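Local coordinates for beta-microseminoprotein (Homo sapiens, PDB 3IX0) that is secreted by the prostate into seminal plasma, forms homodimers, interacts with PI16 and, going by one of its names, probably binds immunoglobulin, at residues V53-Y59 / S88-I94. Coordinates in Å, arbitrary orientation, origin at the centre of the assembly. Residue numbers count along the deposited sequence, not the author numbering.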
loop_
_atom_site.group_PDB
_atom_site.type_symbol
_atom_site.label_atom_id
_atom_site.label_comp_id
_atom_site.label_asym_id
_atom_site.label_seq_id
_atom_site.Cartn_x
_atom_site.Cartn_y
_atom_site.Cartn_z
ATOM N N VAL B 53 -2.553 7.569 -4.990
ATOM C CA VAL B 53 -3.628 8.401 -4.451
ATOM C C VAL B 53 -3.827 8.226 -2.953
ATOM O O VAL B 53 -4.118 7.135 -2.485
ATOM C CB VAL B 53 -4.986 8.145 -5.151
ATOM C CG1 VAL B 53 -6.057 9.091 -4.584
ATOM C CG2 VAL B 53 -4.849 8.313 -6.663
ATOM N N SER B 54 -3.689 9.319 -2.210
ATOM C CA SER B 54 -4.053 9.336 -0.807
ATOM C C SER B 54 -5.539 9.705 -0.613
ATOM O O SER B 54 -5.983 10.788 -0.992
ATOM C CB SER B 54 -3.158 10.317 -0.052
ATOM O OG SER B 54 -3.117 9.966 1.307
ATOM N N THR B 55 -6.298 8.791 -0.023
ATOM C CA THR B 55 -7.733 8.974 0.193
ATOM C C THR B 55 -8.022 9.545 1.578
ATOM O O THR B 55 -7.716 8.918 2.582
ATOM C CB THR B 55 -8.470 7.617 0.071
ATOM O OG1 THR B 55 -8.098 6.998 -1.154
ATOM C CG2 THR B 55 -9.992 7.791 0.107
ATOM N N PRO B 56 -8.620 10.741 1.636
ATOM C CA PRO B 56 -9.004 11.304 2.934
ATOM C C PRO B 56 -10.178 10.529 3.497
ATOM O O PRO B 56 -11.148 10.321 2.787
ATOM C CB PRO B 56 -9.465 12.716 2.577
ATOM C CG PRO B 56 -9.946 12.555 1.106
ATOM C CD PRO B 56 -8.911 11.655 0.514
ATOM N N VAL B 57 -10.099 10.133 4.761
ATOM C CA VAL B 57 -11.139 9.309 5.371
ATOM C C VAL B 57 -11.650 9.921 6.675
ATOM O O VAL B 57 -12.710 9.546 7.178
ATOM C CB VAL B 57 -10.659 7.851 5.603
ATOM C CG1 VAL B 57 -10.485 7.132 4.271
ATOM C CG2 VAL B 57 -9.340 7.827 6.395
ATOM N N GLY B 58 -10.906 10.879 7.212
ATOM C CA GLY B 58 -11.324 11.540 8.432
ATOM C C GLY B 58 -11.567 13.023 8.230
ATOM O O GLY B 58 -10.632 13.817 8.108
ATOM N N TYR B 59 -12.839 13.389 8.204
ATOM C CA TYR B 59 -13.250 14.776 8.099
ATOM C C TYR B 59 -14.751 14.839 8.357
ATOM O O TYR B 59 -15.406 13.805 8.475
ATOM C CB TYR B 59 -12.934 15.330 6.708
ATOM C CG TYR B 59 -13.537 14.516 5.581
ATOM C CD1 TYR B 59 -14.809 14.793 5.108
ATOM C CD2 TYR B 59 -12.828 13.465 4.988
ATOM C CE1 TYR B 59 -15.358 14.066 4.080
ATOM C CE2 TYR B 59 -13.375 12.727 3.954
ATOM C CZ TYR B 59 -14.639 13.029 3.505
ATOM O OH TYR B 59 -15.207 12.306 2.487
ATOM N N SER B 88 -10.691 20.776 7.006
ATOM C CA SER B 88 -9.528 20.107 7.558
ATOM C C SER B 88 -9.737 18.592 7.580
ATOM O O SER B 88 -10.843 18.107 7.830
ATOM C CB SER B 88 -9.176 20.649 8.952
ATOM O OG SER B 88 -10.027 20.104 9.944
ATOM N N VAL B 89 -8.664 17.861 7.295
ATOM C CA VAL B 89 -8.689 16.405 7.245
ATOM C C VAL B 89 -7.824 15.847 8.359
ATOM O O VAL B 89 -6.624 16.084 8.399
ATOM C CB VAL B 89 -8.117 15.843 5.920
ATOM C CG1 VAL B 89 -8.001 14.264 5.985
ATOM C CG2 VAL B 89 -8.937 16.299 4.737
ATOM N N SER B 90 -8.428 15.068 9.232
ATOM C CA SER B 90 -7.695 14.499 10.341
ATOM C C SER B 90 -7.044 13.144 10.011
ATOM O O SER B 90 -6.134 12.704 10.722
ATOM C CB SER B 90 -8.623 14.366 11.544
ATOM O OG SER B 90 -9.783 13.643 11.186
ATOM N N GLU B 91 -7.504 12.479 8.950
ATOM C CA GLU B 91 -6.914 11.189 8.570
ATOM C C GLU B 91 -6.947 10.878 7.077
ATOM O O GLU B 91 -8.012 10.892 6.445
ATOM C CB GLU B 91 -7.545 10.025 9.352
ATOM C CG GLU B 91 -6.966 8.662 8.929
ATOM C CD GLU B 91 -7.507 7.462 9.710
ATOM O OE1 GLU B 91 -8.414 7.622 10.546
ATOM O OE2 GLU B 91 -7.015 6.337 9.476
ATOM N N TRP B 92 -5.767 10.592 6.527
ATOM C CA TRP B 92 -5.635 10.142 5.149
ATOM C C TRP B 92 -5.181 8.692 5.129
ATOM O O TRP B 92 -4.492 8.220 6.038
ATOM C CB TRP B 92 -4.595 10.958 4.388
ATOM C CG TRP B 92 -4.881 12.407 4.253
ATOM C CD1 TRP B 92 -4.664 13.379 5.190
ATOM C CD2 TRP B 92 -5.407 13.069 3.100
ATOM N NE1 TRP B 92 -5.033 14.602 4.692
ATOM C CE2 TRP B 92 -5.493 14.440 3.411
ATOM C CE3 TRP B 92 -5.821 12.633 1.839
ATOM C CZ2 TRP B 92 -5.965 15.380 2.505
ATOM C CZ3 TRP B 92 -6.289 13.561 0.939
ATOM C CH2 TRP B 92 -6.364 14.926 1.277
ATOM N N ILE B 93 -5.529 7.992 4.063
ATOM C CA ILE B 93 -5.077 6.624 3.900
ATOM C C ILE B 93 -4.559 6.419 2.494
ATOM O O ILE B 93 -5.112 6.975 1.545
ATOM C CB ILE B 93 -6.205 5.646 4.204
ATOM C CG1 ILE B 93 -6.238 5.385 5.713
ATOM C CG2 ILE B 93 -6.021 4.363 3.408
ATOM C CD1 ILE B 93 -7.283 4.411 6.161
ATOM N N ILE B 94 -3.485 5.643 2.361
ATOM C CA ILE B 94 -2.937 5.326 1.048
ATOM C C ILE B 94 -2.313 3.947 0.987
ATOM O O ILE B 94 -1.389 3.641 1.747
ATOM C CB ILE B 94 -1.871 6.322 0.600
ATOM C CG1 ILE B 94 -1.520 6.064 -0.863
ATOM C CG2 ILE B 94 -0.612 6.201 1.457
ATOM C CD1 ILE B 94 -0.469 7.003 -1.392
ATOM O OXT ILE B 94 -2.720 3.136 0.153
HETATM O O HOH W 1 -5.961 5.637 -1.529
#
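Backbone hydrogen bonds join strand 55-58 antiparallel to the C-terminal strand 91-93. Thr55 and Ile93 form a hydrogen-bonded pair, Thr55 N to Ile93 O 2.7 Å and Ile93 N to Thr55 O 2.8 Å. Beyond the non-hydrogen-bonded pair Pro56-Trp92 the extra residue Val57 shifts the register by one, and Glu91 O accepts from both Val57 N (2.8 Å) and Gly58 N (3.0 Å). Ser90 and Glu91 both face Gly58, a classic beta bulge in which Ser90 N donates to Gly58 O (2.8 Å). An ideal CB on Gly58 would clash with Ser90 OG. Strand 91-93 pairs antiparallel through Trp92 and Ile93 with a strand of the second subunit, carrying the sheet across the interface of the edge-to-edge homodimer; Tyr3 of that subunit packs on Glu91 and Ile93, its Phe4 on Trp92 and Ile94. Pro56 CB lies over a face of the Trp92 indole, 3.8 Å from the six-membered ring centroid (CH-pi), and meets Val89 CG1 at 4.0 Å; Tyr75 and Val77 of strand 74-79 touch Pro56 too. On the face bearing Thr55 and Ile93, one water bonds to Val53 O and Thr55 OG1, each at 2.6 Å, and weakly to Ile93 O.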